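Local coordinates for protein glyceraldehyde-3-phosphate dehydrogenase (PDB 1B7G) that oxidises and phosphorylates glyceraldehyde 3-phosphate to 1,3-bisphosphoglycerate in glycolysis, using either NADP or NAD as cofactor with a marked preference for NADP, at residues Ala5-Gly10 with Asp83-Gly88; Lys27-Ala32 with Arg49-Gln54. The protein carries 1 engineered substitution. All coordinates share one frame; numbering follows the deposited sequence.

Contact 1: Ala5-Gly10 with Asp83-Gly88; sequences AVNGYG and DTTPNG
Backbone pairing ends here between parallel neighbours: Asn7 bridges Asp83, and the last rung is a hydrogen bond from Thr84 N to Asn7 O (2.8 Å), almost in line with the carbonyl. Beyond it a side chain takes over. Thr84 holds OG1 between its backbone N and carbonyl carbon (chi1 60°), and from there the hydroxyl donates to Gly8 O at 2.6 Å, in the carbonyl plane on a lone pair. Within 83-88, Asp83 OD1 forms an Asx turn: Thr85 N approaches from above the carboxylate plane, while Thr85 OG1 donates to its syn lone pair at 2.6 Å. An alanine in place of Asp83 would probably loosen this turn, since both Thr85 donors lose their shared acceptor. Asn7 ND2 and Asp83 OD2 both bond Tyr97 OH. By van der Waals contact, the Thr85 methyl CG2 lies against the Asn7 amide, 3.8 Å from OD1. At Gly8 a side chain would collide with Thr84 O. Gly8 O is thus gripped by Thr84 OG1, by Gly10 N across the inverse gamma turn centred on Tyr9, and by a water that also donates to Thr84 O; with Asp83 OD1 held by two donors, this orders both loops beside Ile12, which probably binds the dinucleotide.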
ATOM      1  N   ALA A   5     -12.629  13.775  19.635  1.00 31.16           N
ATOM      2  CA  ALA A   5     -11.265  14.235  19.418  1.00 34.28           C
ATOM      3  C   ALA A   5     -10.306  13.030  19.247  1.00 34.77           C
ATOM      4  O   ALA A   5     -10.532  12.021  19.888  1.00 31.65           O
ATOM      5  CB  ALA A   5     -10.861  14.995  20.682  1.00 27.17           C
ATOM      6  N   VAL A   6      -9.250  13.137  18.472  1.00 36.06           N
ATOM      7  CA  VAL A   6      -8.185  12.155  18.349  1.00 34.34           C
ATOM      8  C   VAL A   6      -6.848  12.775  18.760  1.00 30.63           C
ATOM      9  O   VAL A   6      -6.295  13.643  18.107  1.00 32.55           O
ATOM     10  CB  VAL A   6      -7.996  11.550  16.945  1.00 25.27           C
ATOM     11  CG1 VAL A   6      -6.907  10.493  16.952  1.00 26.45           C
ATOM     12  CG2 VAL A   6      -9.302  10.954  16.438  1.00 25.89           C
ATOM     13  N   ASN A   7      -6.315  12.267  19.866  1.00 28.50           N
ATOM     14  CA  ASN A   7      -5.062  12.798  20.415  1.00 33.19           C
ATOM     15  C   ASN A   7      -3.912  11.909  19.966  1.00 34.70           C
ATOM     16  O   ASN A   7      -3.820  10.743  20.332  1.00 33.21           O
ATOM     17  CB  ASN A   7      -5.214  12.922  21.934  1.00 28.25           C
ATOM     18  CG  ASN A   7      -3.999  13.597  22.569  1.00 34.77           C
ATOM     19  OD1 ASN A   7      -3.124  14.055  21.847  1.00 33.00           O
ATOM     20  ND2 ASN A   7      -3.935  13.635  23.897  1.00 33.28           N
ATOM     21  N   GLY A   8      -3.119  12.408  19.025  1.00 37.66           N
ATOM     22  CA  GLY A   8      -2.020  11.715  18.397  1.00 39.43           C
ATOM     23  C   GLY A   8      -2.326  11.230  16.991  1.00 38.91           C
ATOM     24  O   GLY A   8      -2.724  10.075  16.799  1.00 47.65           O
ATOM     25  N   TYR A   9      -2.089  12.020  15.958  1.00 40.48           N
ATOM     26  CA  TYR A   9      -2.353  11.673  14.568  1.00 36.84           C
ATOM     27  C   TYR A   9      -1.226  10.848  13.978  1.00 37.75           C
ATOM     28  O   TYR A   9      -0.485  11.350  13.118  1.00 34.68           O
ATOM     29  CB  TYR A   9      -2.525  13.000  13.769  1.00 36.22           C
ATOM     30  CG  TYR A   9      -3.195  12.854  12.428  1.00 29.47           C
ATOM     31  CD1 TYR A   9      -4.575  12.602  12.368  1.00 26.62           C
ATOM     32  CD2 TYR A   9      -2.499  12.933  11.239  1.00 24.74           C
ATOM     33  CE1 TYR A   9      -5.214  12.474  11.147  1.00 28.44           C
ATOM     34  CE2 TYR A   9      -3.148  12.806  10.015  1.00 27.69           C
ATOM     35  CZ  TYR A   9      -4.499  12.577   9.985  1.00 30.42           C
ATOM     36  OH  TYR A   9      -5.139  12.402   8.770  1.00 33.11           O
ATOM     37  N   GLY A  10      -1.074   9.574  14.390  1.00 33.45           N
ATOM     38  CA  GLY A  10       0.057   8.758  13.860  1.00 29.83           C
ATOM     39  C   GLY A  10      -0.568   7.600  13.084  1.00 34.44           C
ATOM     40  O   GLY A  10      -1.692   7.759  12.572  1.00 23.53           O
ATOM     41  N   ASP A  83      -7.403   8.535  22.612  1.00 24.20           N
ATOM     42  CA  ASP A  83      -5.973   8.775  22.830  1.00 22.47           C
ATOM     43  C   ASP A  83      -5.174   7.708  22.085  1.00 30.83           C
ATOM     44  O   ASP A  83      -5.319   6.524  22.393  1.00 28.25           O
ATOM     45  CB  ASP A  83      -5.648   8.780  24.320  1.00 33.86           C
ATOM     46  CG  ASP A  83      -4.196   9.086  24.632  1.00 36.20           C
ATOM     47  OD1 ASP A  83      -3.274   8.486  24.039  1.00 31.89           O
ATOM     48  OD2 ASP A  83      -3.959   9.927  25.525  1.00 31.14           O
ATOM     49  N   THR A  84      -4.391   8.164  21.128  1.00 31.21           N
ATOM     50  CA  THR A  84      -3.563   7.285  20.302  1.00 33.55           C
ATOM     51  C   THR A  84      -2.123   7.769  20.307  1.00 26.69           C
ATOM     52  O   THR A  84      -1.408   7.688  19.307  1.00 32.51           O
ATOM     53  CB  THR A  84      -4.068   7.174  18.862  1.00 28.96           C
ATOM     54  OG1 THR A  84      -4.089   8.455  18.231  1.00 33.12           O
ATOM     55  CG2 THR A  84      -5.458   6.579  18.780  1.00 33.60           C
ATOM     56  N   THR A  85      -1.689   8.293  21.436  1.00 27.37           N
ATOM     57  CA  THR A  85      -0.358   8.784  21.659  1.00 27.61           C
ATOM     58  C   THR A  85       0.610   7.592  21.877  1.00 31.43           C
ATOM     59  O   THR A  85       0.169   6.515  22.233  1.00 29.81           O
ATOM     60  CB  THR A  85      -0.312   9.672  22.921  1.00 28.03           C
ATOM     61  OG1 THR A  85      -0.710   8.916  24.082  1.00 30.54           O
ATOM     62  CG2 THR A  85      -1.242  10.860  22.749  1.00 29.66           C
ATOM     63  N   PRO A  86       1.887   7.863  21.891  1.00 32.33           N
ATOM     64  CA  PRO A  86       2.890   6.813  22.060  1.00 36.45           C
ATOM     65  C   PRO A  86       2.761   6.072  23.356  1.00 36.15           C
ATOM     66  O   PRO A  86       2.148   6.568  24.324  1.00 34.69           O
ATOM     67  CB  PRO A  86       4.202   7.536  21.803  1.00 32.89           C
ATOM     68  CG  PRO A  86       3.864   8.821  21.109  1.00 36.30           C
ATOM     69  CD  PRO A  86       2.487   9.203  21.600  1.00 32.77           C
ATOM     70  N   ASN A  87       3.259   4.826  23.489  1.00 37.60           N
ATOM     71  CA  ASN A  87       3.111   4.122  24.771  1.00 39.28           C
ATOM     72  C   ASN A  87       3.633   5.017  25.892  1.00 38.00           C
ATOM     73  O   ASN A  87       4.710   5.600  25.805  1.00 34.83           O
ATOM     74  CB  ASN A  87       3.822   2.781  24.880  1.00 36.11           C
ATOM     75  CG  ASN A  87       3.560   1.860  23.707  1.00 42.75           C
ATOM     76  OD1 ASN A  87       2.496   1.896  23.092  1.00 31.81           O
ATOM     77  ND2 ASN A  87       4.545   1.032  23.381  1.00 38.85           N
ATOM     78  N   GLY A  88       2.864   5.070  26.988  1.00 33.26           N
ATOM     79  CA  GLY A  88       3.277   5.883  28.121  1.00 34.65           C
ATOM     80  C   GLY A  88       2.767   7.314  28.072  1.00 36.15           C
ATOM     81  O   GLY A  88       2.600   7.939  29.116  1.00 38.62           O
TER
HETATM   82  O   HOH W   1      -1.721   7.527  16.262  1.00 32.21           O

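Contact 2: Lys27-Ala32 with Arg49-Gln54; sequences KLVGVA and RIYVPQ. Engineered in segment 49-54: Val52 (natural residue Leu).
Strand 27-32 runs parallel to the short edge strand 50-51, and two backbone hydrogen bonds lock the register from one residue, Val31. Its N donates to Arg49 O at 2.9 Å, and its O accepts from Tyr51 N at 2.9 Å in a nearly straight bond (N-H...O 174°). Longer CA-H...O contacts accompany them: Ile50 CA shares Val31 O as acceptor, and one step on Ala32 CA meets Tyr51 O at 3.2 Å.

The dense part lies on the face carrying Tyr51 and Ala32. With CG anti to its carbonyl carbon (chi1 -62°), the Tyr51 ring reaches back along strand 27-32, and Val31 O sits in the ring plane at its edge. Tyr51 CE1 comes within 4.0 Å of Gly30 CA. A side chain at Gly30 would run into CE1 and Arg49 O, so glycine is what lets the ring lie so close to the strand. Farther out, the hydroxyl reaches Val29, Tyr51 OH to Val29 CG1 4.3 Å, and Leu74 of helix 71-77 touches Tyr51, Val29 and Ala32 alike. On the other face, the two side chains meet less closely, Val31 CG2 to Ile50 CG1 at 4.2 Å, while Ala17 of helix 11-21 packs on Val31.

The looser end is at Arg49, an exposed residue. Its chain is extended from CG to NE, and only the aliphatic part leans on strand 27-32, through CB and CD against Val29 O. On the amide side of Arg49 the direct pairing gives way to a water, which accepts from Arg49 N and donates a weak bond to Val29 O. Joined through helix 38-45, the two strands form a beta-alpha-beta unit at the outer edge of the parallel sheet of the Rossmann-type nucleotide-binding domain.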
ATOM      1  N   LYS A  27     -18.906  12.978  14.997  1.00 32.11           N
ATOM      2  CA  LYS A  27     -18.251  13.982  14.153  1.00 39.67           C
ATOM      3  C   LYS A  27     -16.839  14.189  14.700  1.00 36.14           C
ATOM      4  O   LYS A  27     -16.650  14.314  15.907  1.00 35.53           O
ATOM      5  CB  LYS A  27     -19.030  15.277  14.026  1.00 44.50           C
ATOM      6  CG  LYS A  27     -18.769  16.425  14.950  1.00 57.74           C
ATOM      7  CD  LYS A  27     -19.923  17.430  14.916  1.00 79.34           C
ATOM      8  CE  LYS A  27     -19.542  18.775  15.506  1.00 85.12           C
ATOM      9  NZ  LYS A  27     -20.732  19.645  15.746  1.00 92.29           N
ATOM     10  N   LEU A  28     -15.876  14.228  13.780  1.00 36.57           N
ATOM     11  CA  LEU A  28     -14.498  14.478  14.171  1.00 36.65           C
ATOM     12  C   LEU A  28     -14.304  15.957  14.505  1.00 37.63           C
ATOM     13  O   LEU A  28     -14.340  16.792  13.606  1.00 41.00           O
ATOM     14  CB  LEU A  28     -13.534  14.084  13.056  1.00 34.15           C
ATOM     15  CG  LEU A  28     -12.046  14.378  13.329  1.00 28.48           C
ATOM     16  CD1 LEU A  28     -11.486  13.512  14.448  1.00 37.04           C
ATOM     17  CD2 LEU A  28     -11.248  14.135  12.044  1.00 29.64           C
ATOM     18  N   VAL A  29     -13.963  16.255  15.742  1.00 37.59           N
ATOM     19  CA  VAL A  29     -13.739  17.635  16.170  1.00 35.73           C
ATOM     20  C   VAL A  29     -12.397  18.116  15.676  1.00 37.92           C
ATOM     21  O   VAL A  29     -12.211  19.263  15.273  1.00 32.81           O
ATOM     22  CB  VAL A  29     -13.792  17.759  17.712  1.00 44.90           C
ATOM     23  CG1 VAL A  29     -13.208  19.070  18.190  1.00 41.81           C
ATOM     24  CG2 VAL A  29     -15.228  17.613  18.213  1.00 45.90           C
ATOM     25  N   GLY A  30     -11.391  17.229  15.730  1.00 31.39           N
ATOM     26  CA  GLY A  30     -10.048  17.659  15.316  1.00 27.54           C
ATOM     27  C   GLY A  30      -9.045  16.616  15.850  1.00 33.16           C
ATOM     28  O   GLY A  30      -9.462  15.660  16.510  1.00 30.99           O
ATOM     29  N   VAL A  31      -7.780  16.769  15.486  1.00 36.01           N
ATOM     30  CA  VAL A  31      -6.742  15.811  15.888  1.00 36.25           C
ATOM     31  C   VAL A  31      -5.571  16.555  16.513  1.00 40.88           C
ATOM     32  O   VAL A  31      -5.307  17.705  16.171  1.00 38.13           O
ATOM     33  CB  VAL A  31      -6.224  14.980  14.700  1.00 29.05           C
ATOM     34  CG1 VAL A  31      -7.356  14.307  13.946  1.00 25.57           C
ATOM     35  CG2 VAL A  31      -5.401  15.785  13.707  1.00 33.30           C
ATOM     36  N   ALA A  32      -4.833  15.866  17.388  1.00 39.45           N
ATOM     37  CA  ALA A  32      -3.706  16.504  18.068  1.00 36.07           C
ATOM     38  C   ALA A  32      -2.380  15.876  17.638  1.00 42.68           C
ATOM     39  O   ALA A  32      -2.265  14.644  17.508  1.00 35.55           O
ATOM     40  CB  ALA A  32      -3.922  16.444  19.563  1.00 31.95           C
ATOM     41  N   ARG A  49      -8.924  19.768  11.396  1.00 33.05           N
ATOM     42  CA  ARG A  49      -8.388  20.745  12.334  1.00 36.30           C
ATOM     43  C   ARG A  49      -7.284  20.111  13.185  1.00 39.60           C
ATOM     44  O   ARG A  49      -7.535  19.082  13.829  1.00 36.92           O
ATOM     45  CB  ARG A  49      -9.504  21.233  13.262  1.00 34.89           C
ATOM     46  CG  ARG A  49     -10.467  22.198  12.554  1.00 47.26           C
ATOM     47  CD  ARG A  49     -11.544  22.677  13.532  1.00 55.90           C
ATOM     48  NE  ARG A  49     -12.578  23.407  12.831  1.00 73.97           N
ATOM     49  CZ  ARG A  49     -13.781  23.773  13.222  1.00 75.84           C
ATOM     50  NH1 ARG A  49     -14.256  23.486  14.427  1.00 80.24           N
ATOM     51  NH2 ARG A  49     -14.541  24.454  12.368  1.00 79.11           N
ATOM     52  N   ILE A  50      -6.130  20.741  13.207  1.00 34.51           N
ATOM     53  CA  ILE A  50      -5.003  20.271  13.983  1.00 38.13           C
ATOM     54  C   ILE A  50      -4.698  21.132  15.194  1.00 40.53           C
ATOM     55  O   ILE A  50      -4.512  22.344  15.107  1.00 39.11           O
ATOM     56  CB  ILE A  50      -3.720  20.201  13.131  1.00 36.27           C
ATOM     57  CG1 ILE A  50      -3.972  19.346  11.882  1.00 35.44           C
ATOM     58  CG2 ILE A  50      -2.576  19.647  13.986  1.00 35.97           C
ATOM     59  CD1 ILE A  50      -2.812  19.411  10.906  1.00 41.16           C
ATOM     60  N   TYR A  51      -4.671  20.492  16.348  1.00 35.55           N
ATOM     61  CA  TYR A  51      -4.400  21.128  17.623  1.00 33.51           C
ATOM     62  C   TYR A  51      -3.026  20.651  18.101  1.00 37.58           C
ATOM     63  O   TYR A  51      -2.652  19.506  17.800  1.00 32.11           O
ATOM     64  CB  TYR A  51      -5.474  20.796  18.619  1.00 34.02           C
ATOM     65  CG  TYR A  51      -6.871  21.269  18.262  1.00 38.50           C
ATOM     66  CD1 TYR A  51      -7.609  20.678  17.264  1.00 31.22           C
ATOM     67  CD2 TYR A  51      -7.457  22.306  18.995  1.00 37.77           C
ATOM     68  CE1 TYR A  51      -8.889  21.119  16.962  1.00 41.95           C
ATOM     69  CE2 TYR A  51      -8.748  22.738  18.716  1.00 40.60           C
ATOM     70  CZ  TYR A  51      -9.456  22.146  17.694  1.00 43.17           C
ATOM     71  OH  TYR A  51     -10.744  22.563  17.399  1.00 40.77           O
ATOM     72  N   VAL A  52      -2.266  21.519  18.726  1.00 37.02           N
ATOM     73  CA  VAL A  52      -0.878  21.249  19.086  1.00 33.87           C
ATOM     74  C   VAL A  52      -0.605  21.629  20.535  1.00 44.10           C
ATOM     75  O   VAL A  52      -1.120  22.651  20.989  1.00 48.79           O
ATOM     76  CB  VAL A  52       0.042  22.118  18.203  1.00 39.55           C
ATOM     77  CG1 VAL A  52       1.510  21.979  18.661  1.00 38.20           C
ATOM     78  CG2 VAL A  52      -0.033  21.731  16.728  1.00 43.63           C
ATOM     79  N   PRO A  53       0.249  20.883  21.232  1.00 46.17           N
ATOM     80  CA  PRO A  53       0.602  21.210  22.601  1.00 45.98           C
ATOM     81  C   PRO A  53       1.175  22.618  22.677  1.00 48.24           C
ATOM     82  O   PRO A  53       2.069  22.967  21.914  1.00 46.45           O
ATOM     83  CB  PRO A  53       1.656  20.183  23.002  1.00 45.40           C
ATOM     84  CG  PRO A  53       1.516  19.080  22.020  1.00 45.24           C
ATOM     85  CD  PRO A  53       0.929  19.663  20.762  1.00 41.74           C
ATOM     86  N   GLN A  54       0.661  23.402  23.601  1.00 51.35           N
ATOM     87  CA  GLN A  54       1.078  24.767  23.871  1.00 61.96           C
ATOM     88  C   GLN A  54       2.544  25.045  23.597  1.00 63.49           C
ATOM     89  O   GLN A  54       2.898  25.926  22.801  1.00 61.88           O
ATOM     90  CB  GLN A  54       0.748  25.049  25.340  1.00 71.68           C
ATOM     91  CG  GLN A  54       0.923  26.458  25.847  1.00 83.11           C
ATOM     92  CD  GLN A  54       0.584  26.517  27.336  1.00 93.67           C
ATOM     93  OE1 GLN A  54      -0.311  25.790  27.779  1.00 92.41           O
ATOM     94  NE2 GLN A  54       1.295  27.350  28.082  1.00100.33           N
TER
HETATM   95  O   HOH W   2     -11.732  18.653  12.289  1.00 44.27           O

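Both contacts belong to one parallel sheet, in which strands 2-7 and 26-32 are neighbours; contact 2 is nested inside the chain loop that contact 1 closes, and their centres lie 11 Å apart. The junction is direct: Val6 O and Ala32 N, like Gly8 N and Ala32 O, are probably hydrogen-bonded at 2.8 Å. Side chains meet too, with Tyr9 CD1 3.6 Å from Val31 CG2. Contact 1 is the one beside the probable cofactor site, holding Gly8 and Gly10 of a probable GxGxxG loop, with the side chain of Thr84 about 4 Å from that of Ile12, an NAD-binding residue by similarity. Contact 2 stands farther off, the Val31 side chain about 11 Å from that of Ile12.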